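Local structure of EvdMO1 (Micromonospora carbonacea, 5T39) at residues G75-G87 against T99-R113. The protein is the methyltransferase domain of a fused methyltransferase-oxidase of everninomicin biosynthesis and probably transfers a methyl group from S-adenosylmethionine to a sugar-containing substrate. Numbering follows the deposited sequence. Where two conformers were deposited one is given.
Sequences GATRILELGALEG and TSILGLEGREENLRR. With SAH (S-adenosyl-L-homocysteine), chain B.
Strands 78-82 and 100-105 run parallel, their axes 4.7 Å apart at closest approach, joined by backbone bonds such as E81 N to L102 O (2.8 Å). On one face L80 CD1 meets L102 CD2 and L104 CD1, leucines suiting a buried layer; on the other, I79 CD1 is pressed tightly on T99 CG2 (3.5 Å) and lies beside I101 CD1. R78, bent at chi2 (73°), brings NH1 in one conformer to S100 OG (2.9 Å), in its guanidinium plane. Helix 88-94 connects the strands as crossover of the first beta-alpha-beta unit of a Rossmann-like methyltransferase, whose glycine-rich turn and acidic strand end hold S-adenosyl-L-homocysteine. G83, at positive phi, leaves room for the ribose; its O accepts from the ligand N. E105 takes both ribose hydroxyls, O2' on OE1 and O3' on OE2 (each 2.7 Å); L85 N meets OE2 from above the carboxylate plane, while R107 N and N110 ND2, also bonded to Q205 O, reach OE1 from opposite faces. A glutamine here would probably turn NH2 toward two or three of these donors, costing the ribose one hydroxyl bond. E86 OE2 forms a salt bridge, weak in hydrogen-bond angle, with R113 NH1 (2.9 Å) and accepts from V38 N; R113 NH2 bonds Q205 OE1.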
loop_
_atom_site.group_PDB
_atom_site.type_symbol
_atom_site.label_atom_id
_atom_site.label_comp_id
_atom_site.label_asym_id
_atom_site.label_seq_id
_atom_site.Cartn_x
_atom_site.Cartn_y
_atom_site.Cartn_z
ATOM N N GLY A 75 -16.037 -10.468 -4.433
ATOM C CA GLY A 75 -16.994 -10.320 -3.361
ATOM C C GLY A 75 -16.579 -9.383 -2.252
ATOM O O GLY A 75 -17.314 -9.241 -1.275
ATOM N N ALA A 76 -15.429 -8.722 -2.358
ATOM C CA ALA A 76 -14.925 -7.932 -1.240
ATOM C C ALA A 76 -15.813 -6.734 -0.936
ATOM O O ALA A 76 -16.115 -5.916 -1.815
ATOM C CB ALA A 76 -13.515 -7.438 -1.533
ATOM N N THR A 77 -16.203 -6.616 0.330
ATOM C CA THR A 77 -16.956 -5.468 0.814
ATOM C C THR A 77 -16.250 -4.707 1.920
ATOM O O THR A 77 -16.695 -3.614 2.268
ATOM C CB THR A 77 -18.349 -5.879 1.330
ATOM O OG1 THR A 77 -18.209 -6.744 2.460
ATOM C CG2 THR A 77 -19.179 -6.551 0.235
ATOM N N ARG A 78 -15.203 -5.259 2.514
ATOM C CA ARG A 78 -14.444 -4.595 3.564
ATOM C C ARG A 78 -12.969 -4.845 3.267
ATOM O O ARG A 78 -12.543 -6.001 3.305
ATOM C CB ARG A 78 -14.854 -5.205 4.909
ATOM C CG ARG A 78 -14.161 -4.675 6.143
ATOM C CD ARG A 78 -14.612 -3.294 6.520
ATOM N NE ARG A 78 -13.848 -2.765 7.644
ATOM C CZ ARG A 78 -13.687 -1.468 7.866
ATOM N NH1 ARG A 78 -14.230 -0.595 7.032
ATOM N NH2 ARG A 78 -12.966 -1.041 8.892
ATOM N N ILE A 79 -12.209 -3.788 2.972
ATOM C CA ILE A 79 -10.837 -3.890 2.497
ATOM C C ILE A 79 -9.919 -3.123 3.429
ATOM O O ILE A 79 -10.261 -2.027 3.879
ATOM C CB ILE A 79 -10.733 -3.297 1.068
ATOM C CG1 ILE A 79 -11.611 -4.076 0.085
ATOM C CG2 ILE A 79 -9.283 -3.298 0.569
ATOM C CD1 ILE A 79 -11.729 -3.409 -1.263
ATOM N N LEU A 80 -8.730 -3.671 3.661
ATOM C CA LEU A 80 -7.664 -2.999 4.390
ATOM C C LEU A 80 -6.570 -2.642 3.396
ATOM O O LEU A 80 -6.067 -3.533 2.703
ATOM C CB LEU A 80 -7.098 -3.925 5.473
ATOM C CG LEU A 80 -5.920 -3.387 6.282
ATOM C CD1 LEU A 80 -6.324 -2.148 7.063
ATOM C CD2 LEU A 80 -5.401 -4.467 7.217
ATOM N N GLU A 81 -6.190 -1.369 3.336
ATOM C CA GLU A 81 -5.096 -0.916 2.487
ATOM C C GLU A 81 -3.946 -0.465 3.376
ATOM O O GLU A 81 -4.134 0.353 4.284
ATOM C CB GLU A 81 -5.535 0.233 1.584
ATOM C CG GLU A 81 -4.377 0.793 0.779
ATOM C CD GLU A 81 -4.692 2.085 0.115
ATOM O OE1 GLU A 81 -3.850 2.528 -0.703
ATOM O OE2 GLU A 81 -5.740 2.675 0.428
ATOM N N LEU A 82 -2.755 -0.984 3.111
ATOM C CA LEU A 82 -1.571 -0.669 3.904
ATOM C C LEU A 82 -0.653 0.286 3.145
ATOM O O LEU A 82 -0.245 0.006 2.022
ATOM C CB LEU A 82 -0.818 -1.958 4.233
ATOM C CG LEU A 82 -1.656 -3.014 4.953
ATOM C CD1 LEU A 82 -0.824 -4.243 5.210
ATOM C CD2 LEU A 82 -2.245 -2.486 6.245
ATOM N N GLY A 83 -0.284 1.390 3.775
ATOM C CA GLY A 83 0.569 2.373 3.129
ATOM C C GLY A 83 -0.167 3.223 2.112
ATOM O O GLY A 83 0.223 3.295 0.941
ATOM N N ALA A 84 -1.233 3.894 2.556
ATOM C CA ALA A 84 -2.165 4.552 1.647
ATOM C C ALA A 84 -1.618 5.815 0.983
ATOM O O ALA A 84 -2.234 6.289 0.017
ATOM C CB ALA A 84 -3.451 4.864 2.400
ATOM N N LEU A 85 -0.504 6.366 1.464
ATOM C CA LEU A 85 0.124 7.530 0.844
ATOM C C LEU A 85 -0.844 8.713 0.762
ATOM O O LEU A 85 -1.231 9.246 1.808
ATOM C CB LEU A 85 0.806 7.160 -0.484
ATOM C CG LEU A 85 1.619 8.236 -1.207
ATOM C CD1 LEU A 85 2.497 9.021 -0.256
ATOM C CD2 LEU A 85 2.438 7.611 -2.329
ATOM N N GLU A 86 -1.255 9.115 -0.444
ATOM C CA GLU A 86 -2.136 10.258 -0.670
ATOM C C GLU A 86 -3.540 9.822 -1.063
ATOM O O GLU A 86 -4.344 10.631 -1.540
ATOM C CB GLU A 86 -1.510 11.195 -1.703
ATOM C CG GLU A 86 -0.222 11.787 -1.175
ATOM C CD GLU A 86 0.651 12.508 -2.184
ATOM O OE1 GLU A 86 0.497 12.348 -3.405
ATOM O OE2 GLU A 86 1.534 13.254 -1.720
ATOM N N GLY A 87 -3.863 8.558 -0.819
ATOM C CA GLY A 87 -5.210 8.049 -0.987
ATOM C C GLY A 87 -5.630 7.697 -2.393
ATOM O O GLY A 87 -6.815 7.446 -2.611
ATOM N N THR A 99 -18.674 -1.211 -0.755
ATOM C CA THR A 99 -17.370 -1.614 -0.215
ATOM C C THR A 99 -16.794 -0.488 0.644
ATOM O O THR A 99 -16.712 0.649 0.186
ATOM C CB THR A 99 -16.350 -2.044 -1.319
ATOM O OG1 THR A 99 -16.852 -3.161 -2.073
ATOM C CG2 THR A 99 -15.000 -2.440 -0.713
ATOM N N SER A 100 -16.357 -0.826 1.865
ATOM C CA SER A 100 -15.750 0.117 2.795
ATOM C C SER A 100 -14.266 -0.195 2.874
ATOM O O SER A 100 -13.865 -1.358 2.806
ATOM C CB SER A 100 -16.361 0.012 4.199
ATOM O OG SER A 100 -16.052 -1.218 4.830
ATOM N N ILE A 101 -13.457 0.858 3.007
ATOM C CA ILE A 101 -12.008 0.740 2.989
ATOM C C ILE A 101 -11.461 1.359 4.262
ATOM O O ILE A 101 -11.855 2.471 4.627
ATOM C CB ILE A 101 -11.394 1.480 1.788
ATOM C CG1 ILE A 101 -12.232 1.321 0.513
ATOM C CG2 ILE A 101 -9.916 1.064 1.636
ATOM C CD1 ILE A 101 -12.339 -0.072 0.044
ATOM N N LEU A 102 -10.519 0.672 4.904
ATOM C CA LEU A 102 -9.688 1.252 5.950
ATOM C C LEU A 102 -8.289 1.374 5.377
ATOM O O LEU A 102 -7.684 0.363 5.018
ATOM C CB LEU A 102 -9.670 0.375 7.200
ATOM C CG LEU A 102 -8.731 0.852 8.318
ATOM C CD1 LEU A 102 -9.081 2.241 8.835
ATOM C CD2 LEU A 102 -8.749 -0.138 9.469
ATOM N N GLY A 103 -7.789 2.598 5.261
ATOM C CA GLY A 103 -6.439 2.850 4.780
ATOM C C GLY A 103 -5.547 3.291 5.927
ATOM O O GLY A 103 -5.888 4.211 6.668
ATOM N N LEU A 104 -4.411 2.618 6.064
ATOM C CA LEU A 104 -3.432 2.921 7.096
ATOM C C LEU A 104 -2.228 3.598 6.465
ATOM O O LEU A 104 -1.745 3.168 5.408
ATOM C CB LEU A 104 -2.980 1.650 7.809
ATOM C CG LEU A 104 -4.108 0.841 8.463
ATOM C CD1 LEU A 104 -3.513 -0.337 9.192
ATOM C CD2 LEU A 104 -4.960 1.697 9.399
ATOM N N GLU A 105 -1.721 4.636 7.125
ATOM C CA GLU A 105 -0.595 5.390 6.600
ATOM C C GLU A 105 0.305 5.795 7.754
ATOM O O GLU A 105 -0.165 6.289 8.777
ATOM C CB GLU A 105 -1.089 6.601 5.808
ATOM C CG GLU A 105 -0.003 7.592 5.406
ATOM C CD GLU A 105 1.184 6.968 4.720
ATOM O OE1 GLU A 105 2.317 7.459 4.964
ATOM O OE2 GLU A 105 1.002 5.994 3.943
ATOM N N GLY A 106 1.606 5.596 7.591
ATOM C CA GLY A 106 2.552 5.840 8.656
ATOM C C GLY A 106 3.074 7.247 8.800
ATOM O O GLY A 106 3.591 7.576 9.871
ATOM N N ARG A 107 2.979 8.079 7.764
ATOM C CA ARG A 107 3.523 9.429 7.791
ATOM C C ARG A 107 2.375 10.425 7.873
ATOM O O ARG A 107 1.507 10.459 6.997
ATOM C CB ARG A 107 4.388 9.677 6.557
ATOM C CG ARG A 107 5.689 8.916 6.615
ATOM C CD ARG A 107 6.553 9.077 5.367
ATOM N NE ARG A 107 7.811 8.351 5.561
ATOM C CZ ARG A 107 8.833 8.777 6.285
ATOM N NH1 ARG A 107 8.827 9.989 6.825
ATOM N NH2 ARG A 107 9.878 7.982 6.446
ATOM N N GLU A 108 2.373 11.232 8.928
ATOM C CA GLU A 108 1.263 12.150 9.145
ATOM C C GLU A 108 1.085 13.109 7.976
ATOM O O GLU A 108 -0.046 13.430 7.607
ATOM C CB GLU A 108 1.470 12.925 10.443
ATOM C CG GLU A 108 0.327 13.865 10.768
ATOM C CD GLU A 108 0.495 14.516 12.116
ATOM O OE1 GLU A 108 1.631 14.920 12.442
ATOM O OE2 GLU A 108 -0.502 14.622 12.857
ATOM N N GLU A 109 2.179 13.576 7.374
ATOM C CA GLU A 109 2.060 14.519 6.267
ATOM C C GLU A 109 1.350 13.891 5.077
ATOM O O GLU A 109 0.566 14.556 4.389
ATOM C CB GLU A 109 3.444 15.028 5.866
ATOM C CG GLU A 109 4.136 15.845 6.944
ATOM C CD GLU A 109 5.003 15.008 7.901
ATOM O OE1 GLU A 109 4.891 13.755 7.927
ATOM O OE2 GLU A 109 5.814 15.620 8.629
ATOM N N ASN A 110 1.618 12.608 4.809
ATOM C CA ASN A 110 0.928 11.916 3.726
ATOM C C ASN A 110 -0.540 11.744 4.069
ATOM O O ASN A 110 -1.428 12.013 3.248
ATOM C CB ASN A 110 1.549 10.542 3.481
ATOM C CG ASN A 110 2.955 10.609 2.924
ATOM O OD1 ASN A 110 3.433 11.661 2.498
ATOM N ND2 ASN A 110 3.627 9.474 2.928
ATOM N N LEU A 111 -0.810 11.310 5.301
ATOM C CA LEU A 111 -2.180 11.093 5.751
ATOM C C LEU A 111 -3.027 12.348 5.590
ATOM O O LEU A 111 -4.188 12.274 5.170
ATOM C CB LEU A 111 -2.165 10.646 7.213
ATOM C CG LEU A 111 -3.501 10.563 7.937
ATOM C CD1 LEU A 111 -4.375 9.551 7.281
ATOM C CD2 LEU A 111 -3.280 10.230 9.384
ATOM N N ARG A 112 -2.472 13.512 5.932
ATOM C CA ARG A 112 -3.244 14.745 5.794
ATOM C C ARG A 112 -3.636 14.998 4.347
ATOM O O ARG A 112 -4.738 15.489 4.075
ATOM C CB ARG A 112 -2.471 15.937 6.338
ATOM C CG ARG A 112 -2.217 15.902 7.833
ATOM C CD ARG A 112 -3.444 15.578 8.677
ATOM N NE ARG A 112 -3.045 15.350 10.062
ATOM C CZ ARG A 112 -3.628 14.490 10.890
ATOM N NH1 ARG A 112 -4.654 13.755 10.488
ATOM N NH2 ARG A 112 -3.176 14.358 12.130
ATOM N N ARG A 113 -2.745 14.688 3.406
ATOM C CA ARG A 113 -3.093 14.755 1.992
ATOM C C ARG A 113 -4.225 13.823 1.628
ATOM O O ARG A 113 -5.183 14.202 0.947
ATOM C CB ARG A 113 -1.908 14.682 1.036
ATOM C CG ARG A 113 -0.775 15.551 1.409
ATOM C CD ARG A 113 0.206 15.763 0.257
ATOM N NE ARG A 113 1.463 16.148 0.863
ATOM C CZ ARG A 113 2.413 15.304 1.265
ATOM N NH1 ARG A 113 2.361 14.018 0.952
ATOM N NH2 ARG A 113 3.440 15.768 1.941
HETATM N N SAH B . 0.711 1.991 -1.542
HETATM C CA SAH B . 1.060 3.148 -2.363
HETATM C CB SAH B . 2.199 3.957 -1.766
HETATM C CG SAH B . 3.504 3.178 -1.630
HETATM S SD SAH B . 4.855 4.218 -1.017
HETATM C C SAH B . 1.452 2.689 -3.754
HETATM O O SAH B . 1.662 3.515 -4.649
HETATM O OXT SAH B . 1.572 1.485 -3.970
HETATM C "C5'" SAH B . 4.914 3.610 0.688
HETATM C "C4'" SAH B . 3.839 4.190 1.604
HETATM O "O4'" SAH B . 3.845 3.421 2.807
HETATM C "C3'" SAH B . 4.096 5.640 1.985
HETATM O "O3'" SAH B . 2.900 6.386 2.083
HETATM C "C2'" SAH B . 4.782 5.486 3.334
HETATM O "O2'" SAH B . 4.749 6.613 4.191
HETATM C "C1'" SAH B . 4.050 4.283 3.906
HETATM N N9 SAH B . 4.784 3.550 4.936
HETATM C C8 SAH B . 6.112 3.209 4.929
HETATM N N7 SAH B . 6.412 2.501 6.035
HETATM C C5 SAH B . 5.266 2.402 6.759
HETATM C C6 SAH B . 4.972 1.809 7.985
HETATM N N6 SAH B . 5.878 1.192 8.739
HETATM N N1 SAH B . 3.690 1.873 8.440
HETATM C C2 SAH B . 2.733 2.521 7.712
HETATM N N3 SAH B . 2.974 3.138 6.518
HETATM C C4 SAH B . 4.242 3.046 6.072
HETATM O O HOH W 1 -18.424 -2.685 4.510
HETATM O O HOH W 2 -14.045 2.199 6.414
#